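Local coordinates for Ycf48-like protein (Thermosynechococcus elongatus, PDB 5OJ5) that probably acts early in photosystem II assembly and in replacing photodamaged D1, and binds the C-terminal prepropeptide of the D1 protein, at residues 43-48 with 303-308; 57-62 with 72-77; 76-81 with 91-96. All blocks are in the same frame, centred on the assembly; numbering follows the deposited sequence. Where two conformers were deposited one is given.

Contact 1: 43-48 with 303-308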
loop_
_atom_site.group_PDB
_atom_site.type_symbol
_atom_site.label_atom_id
_atom_site.label_comp_id
_atom_site.label_asym_id
_atom_site.label_seq_id
_atom_site.Cartn_x
_atom_site.Cartn_y
_atom_site.Cartn_z
ATOM N N ASP A 43 21.453 -5.363 13.085
ATOM C CA ASP A 43 22.311 -4.603 13.992
ATOM C C ASP A 43 21.735 -3.266 14.429
ATOM O O ASP A 43 22.210 -2.709 15.428
ATOM C CB ASP A 43 23.688 -4.360 13.370
ATOM C CG ASP A 43 24.583 -5.568 13.437
ATOM O OD1 ASP A 43 24.237 -6.543 14.136
ATOM O OD2 ASP A 43 25.661 -5.512 12.808
ATOM N N TYR A 44 20.744 -2.737 13.718
ATOM C CA TYR A 44 20.162 -1.450 14.084
ATOM C C TYR A 44 18.680 -1.498 13.758
ATOM O O TYR A 44 18.297 -1.986 12.697
ATOM C CB TYR A 44 20.792 -0.287 13.295
ATOM C CG TYR A 44 20.060 1.079 13.458
ATOM C CD1 TYR A 44 20.044 1.782 14.669
ATOM C CD2 TYR A 44 19.336 1.630 12.404
ATOM C CE1 TYR A 44 19.375 3.006 14.798
ATOM C CE2 TYR A 44 18.661 2.849 12.529
ATOM C CZ TYR A 44 18.669 3.507 13.724
ATOM O OH TYR A 44 18.002 4.713 13.865
ATOM N N ASN A 45 17.857 -1.015 14.677
ATOM C CA ASN A 45 16.431 -0.924 14.435
ATOM C C ASN A 45 16.089 0.525 14.102
ATOM O O ASN A 45 16.102 1.374 15.010
ATOM C CB ASN A 45 15.659 -1.337 15.670
ATOM C CG ASN A 45 14.185 -0.958 15.515
ATOM O OD1 ASN A 45 13.620 -1.046 14.405
ATOM N ND2 ASN A 45 13.581 -0.449 16.568
ATOM N N PRO A 46 15.730 0.851 12.855
ATOM C CA PRO A 46 15.411 2.226 12.488
ATOM C C PRO A 46 13.960 2.583 12.756
ATOM O O PRO A 46 13.552 3.721 12.528
ATOM C CB PRO A 46 15.685 2.237 10.979
ATOM C CG PRO A 46 15.345 0.839 10.532
ATOM C CD PRO A 46 15.752 -0.046 11.677
ATOM N N TRP A 47 13.148 1.675 13.242
ATOM C CA TRP A 47 11.712 1.904 13.308
ATOM C C TRP A 47 11.293 2.310 14.706
ATOM O O TRP A 47 11.498 1.568 15.668
ATOM C CB TRP A 47 10.972 0.655 12.859
ATOM C CG TRP A 47 11.210 0.319 11.423
ATOM C CD1 TRP A 47 12.026 -0.665 10.927
ATOM C CD2 TRP A 47 10.654 0.967 10.282
ATOM N NE1 TRP A 47 12.007 -0.675 9.566
ATOM C CE2 TRP A 47 11.174 0.315 9.133
ATOM C CE3 TRP A 47 9.735 2.016 10.111
ATOM C CZ2 TRP A 47 10.796 0.683 7.833
ATOM C CZ3 TRP A 47 9.359 2.374 8.826
ATOM C CH2 TRP A 47 9.890 1.698 7.699
ATOM N N GLU A 48 10.683 3.460 14.818
ATOM C CA GLU A 48 10.134 3.909 16.092
ATOM C C GLU A 48 8.621 3.729 16.099
ATOM O O GLU A 48 7.936 4.147 15.172
ATOM C CB GLU A 48 10.519 5.357 16.329
ATOM C CG GLU A 48 9.911 6.441 15.513
ATOM C CD GLU A 48 10.058 7.805 16.195
ATOM O OE1 GLU A 48 9.257 8.712 15.863
ATOM O OE2 GLU A 48 10.960 7.973 17.074
ATOM N N GLN A 303 17.522 -10.686 7.576
ATOM C CA GLN A 303 17.771 -10.602 8.988
ATOM C C GLN A 303 16.514 -10.038 9.628
ATOM O O GLN A 303 15.725 -9.324 8.988
ATOM C CB GLN A 303 18.981 -9.715 9.271
ATOM C CG GLN A 303 20.273 -10.344 8.734
ATOM C CD GLN A 303 21.542 -9.571 9.052
ATOM O OE1 GLN A 303 21.492 -8.417 9.483
ATOM N NE2 GLN A 303 22.706 -10.243 8.896
ATOM N N GLN A 304 16.312 -10.362 10.884
ATOM C CA GLN A 304 15.089 -9.974 11.559
ATOM C C GLN A 304 15.311 -8.735 12.424
ATOM O O GLN A 304 16.321 -8.630 13.119
ATOM C CB GLN A 304 14.541 -11.098 12.443
ATOM C CG GLN A 304 13.260 -10.720 13.135
ATOM C CD GLN A 304 12.493 -11.896 13.650
ATOM O OE1 GLN A 304 13.041 -12.988 13.820
ATOM N NE2 GLN A 304 11.216 -11.686 13.910
ATOM N N ASP A 305 14.356 -7.798 12.392
ATOM C CA ASP A 305 14.349 -6.675 13.331
ATOM C C ASP A 305 13.675 -7.160 14.606
ATOM O O ASP A 305 12.444 -7.179 14.715
ATOM C CB ASP A 305 13.618 -5.498 12.718
ATOM C CG ASP A 305 13.703 -4.262 13.567
ATOM O OD1 ASP A 305 13.856 -4.346 14.791
ATOM O OD2 ASP A 305 13.567 -3.157 12.975
ATOM N N VAL A 306 14.494 -7.579 15.568
ATOM C CA VAL A 306 13.934 -8.249 16.728
ATOM C C VAL A 306 13.255 -7.264 17.667
ATOM O O VAL A 306 12.390 -7.675 18.456
ATOM C CB VAL A 306 14.971 -9.123 17.478
ATOM C CG1 VAL A 306 15.449 -10.255 16.526
ATOM C CG2 VAL A 306 16.139 -8.292 18.013
ATOM N N ASP A 307 13.637 -5.980 17.639
ATOM C CA ASP A 307 13.056 -5.041 18.594
ATOM C C ASP A 307 11.582 -4.901 18.387
ATOM O O ASP A 307 10.845 -4.720 19.356
ATOM C CB ASP A 307 13.683 -3.665 18.483
ATOM C CG ASP A 307 15.134 -3.708 18.816
ATOM O OD1 ASP A 307 15.545 -3.464 19.957
ATOM O OD2 ASP A 307 15.876 -4.116 17.908
ATOM N N VAL A 308 11.127 -4.992 17.138
ATOM C CA VAL A 308 9.714 -4.728 16.921
ATOM C C VAL A 308 8.865 -5.954 17.178
ATOM O O VAL A 308 7.627 -5.851 17.101
ATOM C CB VAL A 308 9.411 -4.114 15.537
ATOM C CG1 VAL A 308 10.172 -2.829 15.331
ATOM C CG2 VAL A 308 9.709 -5.103 14.459
HETATM O O HOH W 1 22.517 -5.723 10.305
#
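The indole of Trp47 meets Asp305 at its edge: OD2 lies in the ring plane, 3.6 Å from CD1, with carboxylate and ring planes 39° apart. Rings from outside the two segments, Trp284 and Tyr338, pack edge-to-face with the same indole. A second flat group, the amide of Asn45, is turned 69° from the Asp305 carboxylate, the two side chains crossing at about a right angle. The plane of the Asp307 carboxylate is nearly parallel to the amide, and its OD2 is 3.6 Å from Asn45 CB. CG of Asn45 is anti to the backbone N (chi1 168°), beside the carbonyl carbon, and the amide closes an Asx turn. OD1 accepts from Trp47 N at 3.0 Å, the donor standing above the carbonyl plane, and ND2 donates to Trp47 O. These two bonds fix which end of the amide is oxygen. On the apolar side, Val308 CG1 approaches Trp47 CB at 4.3 Å, while at the far end one water links Asp43 N to Gln303 OE1. The contact thus seats the lead-in to strand 47-51 against the neighbouring propeller blade. Because Asn45 OD1 and Asp305 OD2 are only 2.6 Å apart, a proton on the Asp305 carboxylate is probable.

Contact 2: 57-62 with 72-77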
loop_
_atom_site.group_PDB
_atom_site.type_symbol
_atom_site.label_atom_id
_atom_site.label_comp_id
_atom_site.label_asym_id
_atom_site.label_seq_id
_atom_site.Cartn_x
_atom_site.Cartn_y
_atom_site.Cartn_z
ATOM N N THR A 57 -8.019 1.247 12.344
ATOM C CA THR A 57 -6.986 0.816 11.407
ATOM C C THR A 57 -6.713 1.858 10.327
ATOM O O THR A 57 -7.637 2.348 9.679
ATOM C CB THR A 57 -7.463 -0.468 10.737
ATOM O OG1 THR A 57 -7.678 -1.474 11.753
ATOM C CG2 THR A 57 -6.494 -0.994 9.684
ATOM N N ILE A 58 -5.442 2.188 10.158
ATOM C CA ILE A 58 -4.985 3.077 9.101
ATOM C C ILE A 58 -4.699 2.275 7.836
ATOM O O ILE A 58 -4.063 1.221 7.895
ATOM C CB ILE A 58 -3.767 3.883 9.579
ATOM C CG1 ILE A 58 -4.097 4.669 10.865
ATOM C CG2 ILE A 58 -3.273 4.805 8.475
ATOM C CD1 ILE A 58 -5.422 5.417 10.827
ATOM N N LEU A 59 -5.136 2.799 6.693
ATOM C CA LEU A 59 -5.042 2.090 5.427
ATOM C C LEU A 59 -4.092 2.699 4.422
ATOM O O LEU A 59 -3.603 1.980 3.545
ATOM C CB LEU A 59 -6.426 1.924 4.822
ATOM C CG LEU A 59 -7.395 1.115 5.697
ATOM C CD1 LEU A 59 -8.777 1.119 5.043
ATOM C CD2 LEU A 59 -6.878 -0.318 5.861
ATOM N N ASP A 60 -3.847 4.005 4.463
ATOM C CA ASP A 60 -2.984 4.615 3.454
ATOM C C ASP A 60 -2.455 5.941 3.967
ATOM O O ASP A 60 -2.982 6.526 4.926
ATOM C CB ASP A 60 -3.717 4.761 2.118
ATOM C CG ASP A 60 -2.770 4.870 0.929
ATOM O OD1 ASP A 60 -1.555 4.515 1.046
ATOM O OD2 ASP A 60 -3.270 5.297 -0.130
ATOM N N MET A 61 -1.424 6.450 3.284
ATOM C CA MET A 61 -0.734 7.676 3.658
ATOM C C MET A 61 -0.126 8.284 2.406
ATOM O O MET A 61 0.381 7.561 1.566
ATOM C CB MET A 61 0.313 7.351 4.732
ATOM C CG MET A 61 1.125 8.532 5.241
ATOM S SD MET A 61 2.488 8.095 6.339
ATOM C CE MET A 61 1.629 7.335 7.697
ATOM N N SER A 62 -0.118 9.616 2.332
ATOM C CA SER A 62 0.523 10.319 1.218
ATOM C C SER A 62 0.996 11.683 1.676
ATOM O O SER A 62 0.337 12.325 2.513
ATOM C CB SER A 62 -0.451 10.429 0.037
ATOM O OG SER A 62 0.178 10.979 -1.111
ATOM N N VAL A 72 -5.191 8.080 6.138
ATOM C CA VAL A 72 -6.612 7.779 6.105
ATOM C C VAL A 72 -6.835 6.339 6.544
ATOM O O VAL A 72 -5.949 5.480 6.413
ATOM C CB VAL A 72 -7.250 7.995 4.710
ATOM C CG1 VAL A 72 -7.076 9.423 4.259
ATOM C CG2 VAL A 72 -6.679 7.026 3.669
ATOM N N GLY A 73 -8.060 6.044 6.995
ATOM C CA GLY A 73 -8.396 4.663 7.302
ATOM C C GLY A 73 -9.852 4.452 7.569
ATOM O O GLY A 73 -10.738 5.153 7.060
ATOM N N VAL A 74 -10.090 3.453 8.421
ATOM C CA VAL A 74 -11.426 2.962 8.753
ATOM C C VAL A 74 -12.188 4.022 9.543
ATOM O O VAL A 74 -11.588 4.854 10.230
ATOM C CB VAL A 74 -11.233 1.646 9.540
ATOM C CG1 VAL A 74 -12.511 1.106 10.124
ATOM C CG2 VAL A 74 -10.624 0.579 8.615
ATOM N N ASN A 75 -13.533 3.986 9.451
ATOM C CA ASN A 75 -14.393 4.924 10.164
ATOM C C ASN A 75 -14.093 6.363 9.812
ATOM O O ASN A 75 -14.071 7.245 10.676
ATOM C CB ASN A 75 -14.358 4.662 11.649
ATOM C CG ASN A 75 -14.873 3.284 11.990
ATOM O OD1 ASN A 75 -14.434 2.705 12.967
ATOM N ND2 ASN A 75 -15.796 2.735 11.168
ATOM N N ALA A 76 -13.860 6.586 8.517
ATOM C CA ALA A 76 -13.646 7.928 7.986
ATOM C C ALA A 76 -12.495 8.613 8.683
ATOM O O ALA A 76 -12.487 9.834 8.811
ATOM C CB ALA A 76 -14.940 8.757 7.989
ATOM N N THR A 77 -11.490 7.837 9.078
ATOM C CA THR A 77 -10.337 8.431 9.759
ATOM C C THR A 77 -9.471 9.215 8.794
ATOM O O THR A 77 -9.101 8.718 7.728
ATOM C CB THR A 77 -9.502 7.358 10.465
ATOM O OG1 THR A 77 -10.313 6.802 11.509
ATOM C CG2 THR A 77 -8.222 7.909 11.079
#
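Ile58 and Thr77 cross at about a right angle, methyl against methyl, with CD1 of the isoleucine 3.8 Å from CG2 of the threonine. The other branch of Ile58, CG2, is anti to the backbone N and comes to 3.4 Å from the carbonyl oxygen of Val72. Leu59 lies differently: its CG is 4.0 Å from Gly73 CA, and its CD1 meets CG2 of Val74, in one of that valine's two conformers, at 4.1 Å. Asp60 and Val72 send their CB atoms to one face of the sheet, where Asp60 CB touches Val72 CG2 at 4.0 Å; the carboxylate then leads away. Behind these orientations is a classic beta bulge, a standard way for an antiparallel hairpin to absorb an extra residue. Two residues, Leu59 and Asp60, stand opposite the single Val72, whose O accepts from Leu59 N at 2.8 Å and from Asp60 N at 3.2 Å, while Val72 N returns a bond to Asp60 O. Beyond the bulge, Gly73 lets the chains close to 4.2 Å between its CA and that of Ile58, and Val74 N donates almost straight to Thr57 O (173°). The hairpin of strands 58-63 and 69-73 forms the inner half of a propeller blade. Val105 N of strand 101-108, in the next blade, donates to Asp60 OD2, and Phe102 of that strand packs on Val72; on the closing blade, strand 317-320 meets Asp60 through Lys317 and Leu319.

Contact 3: 76-81 with 91-96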
loop_
_atom_site.group_PDB
_atom_site.type_symbol
_atom_site.label_atom_id
_atom_site.label_comp_id
_atom_site.label_asym_id
_atom_site.label_seq_id
_atom_site.Cartn_x
_atom_site.Cartn_y
_atom_site.Cartn_z
ATOM N N ALA A 76 -13.860 6.586 8.517
ATOM C CA ALA A 76 -13.646 7.928 7.986
ATOM C C ALA A 76 -12.495 8.613 8.683
ATOM O O ALA A 76 -12.487 9.834 8.811
ATOM C CB ALA A 76 -14.940 8.757 7.989
ATOM N N THR A 77 -11.490 7.837 9.078
ATOM C CA THR A 77 -10.337 8.431 9.759
ATOM C C THR A 77 -9.471 9.215 8.794
ATOM O O THR A 77 -9.101 8.718 7.728
ATOM C CB THR A 77 -9.502 7.358 10.465
ATOM O OG1 THR A 77 -10.313 6.802 11.509
ATOM C CG2 THR A 77 -8.222 7.909 11.079
ATOM N N LEU A 78 -9.089 10.416 9.205
ATOM C CA LEU A 78 -8.282 11.333 8.419
ATOM C C LEU A 78 -7.383 12.055 9.404
ATOM O O LEU A 78 -7.886 12.624 10.392
ATOM C CB LEU A 78 -9.229 12.323 7.763
ATOM C CG LEU A 78 -8.630 13.372 6.857
ATOM C CD1 LEU A 78 -7.869 12.755 5.668
ATOM C CD2 LEU A 78 -9.684 14.339 6.318
ATOM N N MET A 79 -6.056 12.051 9.190
ATOM C CA MET A 79 -5.159 12.811 10.060
ATOM C C MET A 79 -4.108 13.512 9.238
ATOM O O MET A 79 -3.715 13.036 8.155
ATOM C CB MET A 79 -4.464 11.947 11.103
ATOM C CG MET A 79 -5.410 11.103 11.927
ATOM S SD MET A 79 -4.558 10.483 13.388
ATOM C CE MET A 79 -5.829 9.503 14.132
ATOM N N GLU A 80 -3.622 14.631 9.764
ATOM C CA GLU A 80 -2.679 15.500 9.084
ATOM C C GLU A 80 -1.418 15.626 9.932
ATOM O O GLU A 80 -1.498 15.801 11.149
ATOM C CB GLU A 80 -3.314 16.893 8.920
ATOM C CG GLU A 80 -2.484 17.914 8.179
ATOM C CD GLU A 80 -3.200 19.235 7.998
ATOM O OE1 GLU A 80 -4.161 19.516 8.742
ATOM O OE2 GLU A 80 -2.792 20.005 7.086
ATOM N N THR A 81 -0.246 15.619 9.280
ATOM C CA THR A 81 1.027 15.940 9.931
ATOM C C THR A 81 1.638 17.150 9.242
ATOM O O THR A 81 1.505 17.326 8.018
ATOM C CB THR A 81 2.005 14.731 9.864
ATOM O OG1 THR A 81 3.164 15.061 10.637
ATOM C CG2 THR A 81 2.455 14.373 8.459
ATOM N N ARG A 91 -8.641 14.982 11.839
ATOM C CA ARG A 91 -9.574 15.868 11.169
ATOM C C ARG A 91 -10.858 15.096 10.932
ATOM O O ARG A 91 -10.812 14.020 10.357
ATOM C CB ARG A 91 -8.957 16.309 9.837
ATOM C CG ARG A 91 -7.482 16.884 9.979
ATOM C CD ARG A 91 -7.588 18.227 10.464
ATOM N NE ARG A 91 -6.260 18.815 10.587
ATOM C CZ ARG A 91 -5.804 19.234 11.746
ATOM N NH1 ARG A 91 -6.514 18.972 12.826
ATOM N NH2 ARG A 91 -4.650 19.872 11.832
ATOM N N THR A 92 -11.989 15.585 11.355
ATOM C CA THR A 92 -13.242 14.865 11.150
ATOM C C THR A 92 -14.059 15.656 10.160
ATOM O O THR A 92 -14.487 16.769 10.453
ATOM C CB THR A 92 -14.021 14.734 12.460
ATOM O OG1 THR A 92 -13.199 14.077 13.418
ATOM C CG2 THR A 92 -15.299 13.916 12.243
ATOM N N LEU A 93 -14.272 15.136 8.981
ATOM C CA LEU A 93 -15.144 15.821 8.038
ATOM C C LEU A 93 -16.600 15.562 8.387
ATOM O O LEU A 93 -16.978 14.465 8.813
ATOM C CB LEU A 93 -14.829 15.376 6.625
ATOM C CG LEU A 93 -13.445 15.830 6.090
ATOM C CD1 LEU A 93 -13.125 15.042 4.834
ATOM C CD2 LEU A 93 -13.406 17.339 5.850
ATOM N N VAL A 94 -17.425 16.586 8.196
ATOM C CA VAL A 94 -18.838 16.460 8.492
ATOM C C VAL A 94 -19.475 15.876 7.237
ATOM O O VAL A 94 -19.963 16.581 6.355
ATOM C CB VAL A 94 -19.467 17.775 8.950
ATOM C CG1 VAL A 94 -20.974 17.552 9.219
ATOM C CG2 VAL A 94 -18.812 18.283 10.199
ATOM N N LEU A 95 -19.462 14.569 7.154
ATOM C CA LEU A 95 -20.016 13.774 6.067
ATOM C C LEU A 95 -21.393 13.282 6.473
ATOM O O LEU A 95 -21.869 13.520 7.585
ATOM C CB LEU A 95 -19.114 12.573 5.759
ATOM C CG LEU A 95 -17.684 12.913 5.439
ATOM C CD1 LEU A 95 -16.797 11.664 5.375
ATOM C CD2 LEU A 95 -17.612 13.660 4.095
ATOM N N ASP A 96 -22.065 12.586 5.557
ATOM C CA ASP A 96 -23.379 12.050 5.933
ATOM C C ASP A 96 -23.302 10.946 7.003
ATOM O O ASP A 96 -24.248 10.782 7.780
ATOM C CB ASP A 96 -24.187 11.640 4.712
ATOM C CG ASP A 96 -23.521 10.598 3.878
ATOM O OD1 ASP A 96 -22.279 10.492 3.850
ATOM O OD2 ASP A 96 -24.280 9.896 3.186
HETATM O O HOH W 2 -13.674 12.428 8.296
HETATM O O HOH W 3 -10.435 11.433 11.714
#
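Leu78 and Arg91 come together where strand 77-81 and the chain leaving strand 89-90 run roughly antiparallel, 149° between their directions, joined by one direct backbone bond from Arg91 N to Leu78 O (2.9 Å). This is the outer part of a four-stranded blade in the seven-bladed beta-propeller, where the chain leaves its last strand. Waters fill in where the two chains part. One accepts from Leu78 N and donates to Arg91 O, taking the place of a second direct bond in that pair; farther on, another accepts from Leu93 N and donates to Ala76 O. Side chains bridge the widening gap. Leu78 crosses Leu93 obliquely, its CD2 3.8 Å from Leu93 CD1, while Ala76 CB reaches Leu95 CD1 at 4.3 Å. At the other end the extended chain of Glu80 meets Arg91, which is bent at CB-CG (chi2 -78°). Glu80 is buried, and its second oxygen, OE2, is satisfied by His68 NE2 and Gln129 NE2, so both ends of the carboxylate are engaged. Trp70 of the adjoining strand packs against Leu78, Glu80 and Arg91. The departing segment is also a binding surface: Thr92 and Val94 form backbone hydrogen bonds with the bound D1 peptide, and apolar side chains of the peptide pack on Arg91, Thr92 and Leu95. Arg91 thus belongs both to the salt bridge with Glu80 and to the surface that the peptide packs on. The grip of the salt bridge is side-on and converges on a single atom: Glu80 OE1 lies in the guanidinium plane, 2.9 Å from Arg91 NE and 3.1 Å from Arg91 NH2, with the carboxylate plane turned 90° to it.

Overall arrangement
From the N terminus, the chain first passes 43-48: contact 1 closes only when 303-308 arrives, 255 residues on, so its loop encloses most of the propeller, including contacts 2 and 3. After strand 47-51 the next blade begins with strand 58-63, and contact 2 ties this to strand 69-73 across a short hairpin. Residues 76 and 77 end contact 2 and begin contact 3, which joins strand 77-81 to the segment following strand 89-90. Both lie in one blade, at its first two strands and its outer side, touching through Val72 and Leu78. Contact 1 joins the blade of residues 272-304 to the closing blade, where N-terminal strand 47-51 pairs with C-terminal strand 334-338.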